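Local coordinates for protein fumarylacetoacetate hydrolase (Burkholderia xenovorans, PDB 5TI1) that probably hydrolyses fumarylacetoacetate to fumarate and acetoacetate, the last step of phenylalanine and tyrosine breakdown, with a bound magnesium ion, at residues 290-293 / 294-297; 355-358 / 359-363; 386-389 / 390-393. All blocks are in the same frame, centred on the assembly; numbering follows the deposited sequence.

How the contacts relate
All three contacts are local helix-end structures within the C-terminal FAA hydrolase region, and they follow one another along the chain without overlap. Contact 1 joins strand 284-292 to the short helix 293-296; contact 2 spans the second half of helix 353-362; contact 3 comprises the loop that leads in and all of the short helix 389-392. Centres of contacts 1 and 2 are about 21 Å apart, and contact 3 is about 28 Å from each. Contacts 1 and 3 lie on opposite sides of the chain's centre. Together they illustrate three settings of helix-end chemistry: a strand-to-helix junction away from the annotated sites, a subunit interface and the edge of the predicted active site.

Contact 1 of 3, residues 290-293 / 294-297; sequences IVTL and DALE
Thr292 OG1 accepts the N-H of Ala295 at 3.1 Å and a fairly straight 151°, a capping bond that makes Thr292 the N-cap of helix 293-296. The hydroxyl oxygen sits in the cleft between the backbone N and the carbonyl carbon of its own residue (chi1 59°), a position from which it faces the first turn; Ala295 CB closes against the same oxygen at 3.3 Å. The backbone carbonyl of Thr292 serves the turn as well, accepting from Leu296 N at 3.2 Å. A weak second bond of 3.1 Å runs from Leu296 N to Leu293 O, so one N-H is shared between two successive carbonyls. The apolar side chains meet as well. Val291 CG1 lies against the branch point of Leu296, 3.8 Å from CG, with CD2 only slightly farther off, and the two side chains run roughly perpendicular to each other. Phe432 of strand 429-440 packs on both. Arg109 of helix 102-116 touches Thr292 and Ala295, while the carboxylate of Asp294 is engaged by Arg106 in a salt bridge. The whole is a strand-to-helix junction with a threonine N-cap, in which strand 284-292, flanked in its mixed sheet by strands 252-263 and 193-195, passes directly into one short helical turn.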
loop_
_atom_site.group_PDB
_atom_site.type_symbol
_atom_site.label_atom_id
_atom_site.label_comp_id
_atom_site.label_asym_id
_atom_site.label_seq_id
_atom_site.Cartn_x
_atom_site.Cartn_y
_atom_site.Cartn_z
ATOM N N ILE B 290 -9.064 18.005 -4.955
ATOM C CA ILE B 290 -7.796 17.835 -5.655
ATOM C C ILE B 290 -7.613 19.039 -6.560
ATOM O O ILE B 290 -8.355 19.213 -7.529
ATOM C CB ILE B 290 -7.728 16.528 -6.446
ATOM C CG1 ILE B 290 -7.880 15.329 -5.506
ATOM C CG2 ILE B 290 -6.389 16.443 -7.137
ATOM C CD1 ILE B 290 -7.728 13.990 -6.209
ATOM N N VAL B 291 -6.647 19.884 -6.221
ATOM C CA VAL B 291 -6.317 21.050 -7.038
ATOM C C VAL B 291 -5.425 20.565 -8.171
ATOM O O VAL B 291 -4.378 19.962 -7.916
ATOM C CB VAL B 291 -5.621 22.134 -6.200
ATOM C CG1 VAL B 291 -5.098 23.263 -7.101
ATOM C CG2 VAL B 291 -6.570 22.697 -5.118
ATOM N N THR B 292 -5.850 20.788 -9.417
ATOM C CA THR B 292 -5.134 20.218 -10.557
ATOM C C THR B 292 -3.763 20.860 -10.735
ATOM O O THR B 292 -3.549 22.037 -10.434
ATOM C CB THR B 292 -5.916 20.377 -11.868
ATOM O OG1 THR B 292 -6.158 21.768 -12.133
ATOM C CG2 THR B 292 -7.231 19.619 -11.823
ATOM N N LEU B 293 -2.832 20.063 -11.251
ATOM C CA LEU B 293 -1.498 20.575 -11.516
ATOM C C LEU B 293 -1.544 21.731 -12.511
ATOM O O LEU B 293 -0.782 22.698 -12.385
ATOM C CB LEU B 293 -0.605 19.443 -12.018
ATOM C CG LEU B 293 0.863 19.861 -12.086
ATOM C CD1 LEU B 293 1.431 20.055 -10.685
ATOM C CD2 LEU B 293 1.683 18.865 -12.884
ATOM N N ASP B 294 -2.464 21.671 -13.479
ATOM C CA ASP B 294 -2.644 22.787 -14.407
ATOM C C ASP B 294 -3.056 24.065 -13.679
ATOM O O ASP B 294 -2.544 25.150 -13.980
ATOM C CB ASP B 294 -3.671 22.415 -15.479
ATOM C CG ASP B 294 -3.058 21.599 -16.606
ATOM O OD1 ASP B 294 -1.864 21.820 -16.889
ATOM O OD2 ASP B 294 -3.750 20.742 -17.197
ATOM N N ALA B 295 -3.972 23.960 -12.709
ATOM C CA ALA B 295 -4.380 25.153 -11.973
ATOM C C ALA B 295 -3.215 25.753 -11.198
ATOM O O ALA B 295 -3.196 26.962 -10.948
ATOM C CB ALA B 295 -5.540 24.826 -11.024
ATOM N N LEU B 296 -2.232 24.936 -10.820
ATOM C CA LEU B 296 -1.080 25.413 -10.066
ATOM C C LEU B 296 0.025 25.988 -10.941
ATOM O O LEU B 296 0.974 26.574 -10.403
ATOM C CB LEU B 296 -0.498 24.282 -9.229
ATOM C CG LEU B 296 -1.449 23.784 -8.136
ATOM C CD1 LEU B 296 -1.027 22.408 -7.716
ATOM C CD2 LEU B 296 -1.419 24.733 -6.961
ATOM N N GLU B 297 -0.066 25.816 -12.258
ATOM C CA GLU B 297 0.985 26.304 -13.148
ATOM C C GLU B 297 1.349 27.767 -12.918
ATOM O O GLU B 297 2.555 28.061 -12.858
ATOM C CB GLU B 297 0.580 26.062 -14.610
ATOM C CG GLU B 297 1.650 26.462 -15.617
ATOM C CD GLU B 297 2.958 25.716 -15.404
ATOM O OE1 GLU B 297 2.922 24.541 -14.988
ATOM O OE2 GLU B 297 4.024 26.314 -15.635
#

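Contact 2 of 3, residues 355-358 / 359-363; sequences QQLA and HHTVS
His359 N donates to Gln355 O at 2.9 Å and nearly straight (167°), the first link of the sequence-ordered ladder that ties this half of helix 353-362 to the one before it. Its CB lies 3.5 Å from the same oxygen, while the imidazole, with CG anti to the backbone N (chi1 -178°), leads off to Tyr313, whose hydroxyl hydrogen-bonds ND1. His360 N repeats the pattern on Gln356 O at 2.8 Å, and CB again rests close to the acceptor. The Gln356 side chain, whose NE2 bonds Ser156 OG, comes within about 7 Å of the side chains of Asp153, a magnesium ligand, and Tyr155, predicted to bind substrate. The second imidazole likewise leads away from the helix's own turn: NE2 bonds Thr152 OG1, and the ring meets Phe277 of the second subunit. At Thr361 the ladder weakens. Its N-H bonds Leu357 O at 3.1 Å with an angle of 141° and, weakly, Ala358 O, while CG2 comes within 4.3 Å of Leu357 CD1. A water donates to Ala358 O at 2.6 Å and is held only weakly by Thr361 OG1, which also bonds Val243 N. Val362 CB reaches Ala358 O at 3.3 Å. Backbone bonding thus holds the two halves together, while side chains, the two imidazoles among them, are turned to the rest of the chain and to the second subunit, with a water supplementing the bonding where the helix runs out.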
loop_
_atom_site.group_PDB
_atom_site.type_symbol
_atom_site.label_atom_id
_atom_site.label_comp_id
_atom_site.label_asym_id
_atom_site.label_seq_id
_atom_site.Cartn_x
_atom_site.Cartn_y
_atom_site.Cartn_z
ATOM N N GLN B 355 11.275 14.750 -8.996
ATOM C CA GLN B 355 12.392 13.943 -8.530
ATOM C C GLN B 355 11.902 12.775 -7.687
ATOM O O GLN B 355 12.428 11.660 -7.796
ATOM C CB GLN B 355 13.368 14.819 -7.754
ATOM C CG GLN B 355 14.076 15.830 -8.649
ATOM C CD GLN B 355 14.954 16.780 -7.871
ATOM O OE1 GLN B 355 14.564 17.282 -6.808
ATOM N NE2 GLN B 355 16.149 17.040 -8.395
ATOM N N GLN B 356 10.884 13.012 -6.857
ATOM C CA GLN B 356 10.349 11.952 -6.014
ATOM C C GLN B 356 9.788 10.817 -6.858
ATOM O O GLN B 356 10.059 9.643 -6.594
ATOM C CB GLN B 356 9.281 12.522 -5.078
ATOM C CG GLN B 356 9.842 13.434 -3.992
ATOM C CD GLN B 356 8.759 14.220 -3.269
ATOM O OE1 GLN B 356 7.698 14.492 -3.829
ATOM N NE2 GLN B 356 9.026 14.586 -2.019
ATOM N N LEU B 357 8.996 11.150 -7.879
ATOM C CA LEU B 357 8.429 10.118 -8.741
ATOM C C LEU B 357 9.520 9.409 -9.537
ATOM O O LEU B 357 9.488 8.179 -9.700
ATOM C CB LEU B 357 7.399 10.737 -9.681
ATOM C CG LEU B 357 6.600 9.764 -10.542
ATOM C CD1 LEU B 357 5.817 8.778 -9.652
ATOM C CD2 LEU B 357 5.687 10.550 -11.484
ATOM N N ALA B 358 10.498 10.170 -10.029
ATOM C CA ALA B 358 11.617 9.578 -10.754
ATOM C C ALA B 358 12.343 8.562 -9.885
ATOM O O ALA B 358 12.602 7.428 -10.312
ATOM C CB ALA B 358 12.570 10.679 -11.219
ATOM N N HIS B 359 12.638 8.936 -8.641
ATOM C CA HIS B 359 13.275 7.987 -7.739
ATOM C C HIS B 359 12.343 6.827 -7.400
ATOM O O HIS B 359 12.781 5.671 -7.361
ATOM C CB HIS B 359 13.739 8.694 -6.474
ATOM C CG HIS B 359 14.446 7.791 -5.519
ATOM N ND1 HIS B 359 15.727 7.335 -5.738
ATOM C CD2 HIS B 359 14.036 7.224 -4.359
ATOM C CE1 HIS B 359 16.085 6.545 -4.741
ATOM N NE2 HIS B 359 15.077 6.460 -3.893
ATOM N N HIS B 360 11.054 7.113 -7.167
ATOM C CA HIS B 360 10.091 6.056 -6.849
ATOM C C HIS B 360 10.126 4.927 -7.878
ATOM O O HIS B 360 10.003 3.749 -7.524
ATOM C CB HIS B 360 8.676 6.637 -6.767
ATOM C CG HIS B 360 7.723 5.811 -5.954
ATOM N ND1 HIS B 360 7.807 4.436 -5.869
ATOM C CD2 HIS B 360 6.670 6.171 -5.180
ATOM C CE1 HIS B 360 6.843 3.986 -5.083
ATOM N NE2 HIS B 360 6.138 5.017 -4.654
ATOM N N THR B 361 10.299 5.265 -9.152
ATOM C CA THR B 361 10.207 4.289 -10.231
ATOM C C THR B 361 11.555 3.888 -10.827
ATOM O O THR B 361 11.583 3.052 -11.739
ATOM C CB THR B 361 9.298 4.836 -11.341
ATOM O OG1 THR B 361 9.925 5.977 -11.956
ATOM C CG2 THR B 361 7.953 5.254 -10.753
ATOM N N VAL B 362 12.673 4.442 -10.339
ATOM C CA VAL B 362 13.951 4.242 -11.019
ATOM C C VAL B 362 14.367 2.775 -11.001
ATOM O O VAL B 362 15.082 2.310 -11.900
ATOM C CB VAL B 362 15.040 5.138 -10.400
ATOM C CG1 VAL B 362 15.413 4.650 -9.009
ATOM C CG2 VAL B 362 16.268 5.179 -11.316
ATOM N N SER B 363 13.936 2.027 -9.992
ATOM C CA SER B 363 14.260 0.616 -9.877
ATOM C C SER B 363 13.202 -0.281 -10.505
ATOM O O SER B 363 13.352 -1.508 -10.475
ATOM C CB SER B 363 14.466 0.247 -8.402
ATOM O OG SER B 363 15.716 0.754 -7.939
HETATM O O HOH W 1 13.133 6.946 -12.788
#

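Contact 3 of 3, residues 386-389 / 390-393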
loop_
_atom_site.group_PDB
_atom_site.type_symbol
_atom_site.label_atom_id
_atom_site.label_comp_id
_atom_site.label_asym_id
_atom_site.label_seq_id
_atom_site.Cartn_x
_atom_site.Cartn_y
_atom_site.Cartn_z
ATOM N N PHE B 386 7.852 25.421 11.106
ATOM C CA PHE B 386 8.107 23.987 11.102
ATOM C C PHE B 386 6.795 23.222 10.986
ATOM O O PHE B 386 5.738 23.683 11.431
ATOM C CB PHE B 386 8.850 23.560 12.367
ATOM C CG PHE B 386 10.143 24.287 12.591
ATOM C CD1 PHE B 386 10.830 24.860 11.532
ATOM C CD2 PHE B 386 10.677 24.399 13.865
ATOM C CE1 PHE B 386 12.022 25.541 11.738
ATOM C CE2 PHE B 386 11.872 25.081 14.076
ATOM C CZ PHE B 386 12.543 25.648 13.011
ATOM N N GLY B 387 6.867 22.041 10.385
ATOM C CA GLY B 387 5.684 21.272 10.063
ATOM C C GLY B 387 5.263 20.229 11.071
ATOM O O GLY B 387 4.427 19.379 10.734
ATOM N N SER B 388 5.792 20.260 12.293
ATOM C CA SER B 388 5.388 19.302 13.309
ATOM C C SER B 388 5.550 19.921 14.689
ATOM O O SER B 388 6.425 20.758 14.903
ATOM C CB SER B 388 6.213 18.011 13.223
ATOM O OG SER B 388 7.563 18.252 13.583
ATOM N N LEU B 389 4.705 19.487 15.634
ATOM C CA LEU B 389 4.897 19.904 17.019
ATOM C C LEU B 389 6.239 19.433 17.552
ATOM O O LEU B 389 6.844 20.116 18.386
ATOM C CB LEU B 389 3.765 19.388 17.914
ATOM C CG LEU B 389 2.405 20.087 17.879
ATOM C CD1 LEU B 389 2.563 21.570 18.128
ATOM C CD2 LEU B 389 1.686 19.848 16.566
ATOM N N LEU B 390 6.721 18.278 17.077
ATOM C CA LEU B 390 8.055 17.819 17.451
ATOM C C LEU B 390 9.106 18.894 17.175
ATOM O O LEU B 390 9.970 19.169 18.018
ATOM C CB LEU B 390 8.390 16.523 16.708
ATOM C CG LEU B 390 9.840 16.049 16.858
ATOM C CD1 LEU B 390 10.117 15.595 18.287
ATOM C CD2 LEU B 390 10.191 14.957 15.838
ATOM N N GLU B 391 9.035 19.535 16.007
ATOM C CA GLU B 391 9.969 20.621 15.719
ATOM C C GLU B 391 9.563 21.907 16.430
ATOM O O GLU B 391 10.403 22.571 17.047
ATOM C CB GLU B 391 10.061 20.867 14.215
ATOM C CG GLU B 391 10.480 19.653 13.393
ATOM C CD GLU B 391 10.101 19.812 11.951
ATOM O OE1 GLU B 391 10.919 20.346 11.180
ATOM O OE2 GLU B 391 8.971 19.427 11.587
ATOM N N LEU B 392 8.282 22.274 16.342
ATOM C CA LEU B 392 7.837 23.557 16.877
ATOM C C LEU B 392 8.164 23.701 18.360
ATOM O O LEU B 392 8.494 24.804 18.815
ATOM C CB LEU B 392 6.334 23.731 16.639
ATOM C CG LEU B 392 5.924 23.865 15.168
ATOM C CD1 LEU B 392 4.418 23.753 14.981
ATOM C CD2 LEU B 392 6.465 25.168 14.571
ATOM N N THR B 393 8.104 22.609 19.122
ATOM C CA THR B 393 8.378 22.647 20.555
ATOM C C THR B 393 9.727 22.032 20.907
ATOM O O THR B 393 10.039 21.888 22.094
ATOM C CB THR B 393 7.266 21.938 21.341
ATOM O OG1 THR B 393 7.339 20.524 21.128
ATOM C CG2 THR B 393 5.901 22.430 20.902
#
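Hydrogen bonds dominate: the hydroxyl of Ser388 donates to Glu391 OE2 at 2.7 Å, using the carboxylate lone pair that points away from OE1, and accepts Glu391 N at 3.1 Å, so Glu391 is held both at its backbone N-H and at its carboxylate. The glutamate can reach back because CG stands anti to the carbonyl carbon (chi1 -57°) and the chain stays extended beyond it. Backbone bonding continues the turn: Leu392 N donates almost straight (171°) to Ser388 O at 2.8 Å. Leu389 O takes two donors from Thr393, N at 2.9 Å and OG1 at 2.8 Å, which approach from opposite faces of its plane.

The apolar contacts flank this network. Phe386 CB meets Glu391 CB at 3.5 Å and Leu392 CD2 at 3.6 Å. The phenyl and carboxylate planes are only 9° apart, yet the groups are not stacked: the two CB atoms and the ring's CD2 do the touching. Leu389 and Leu392 bring their CD1 methyls near each other and both pack on Ile341 of strand 339-345.

Beyond the segments, Ser379 and Asn163 bond Glu391 OE1, and OE2 makes a weak hydrogen bond to His160, the predicted proton acceptor. Ser388 is thus an N-cap whose partner Glu391 also places a carboxylate beside the predicted catalytic histidine, consistent with second-shell positioning at the FAH active site.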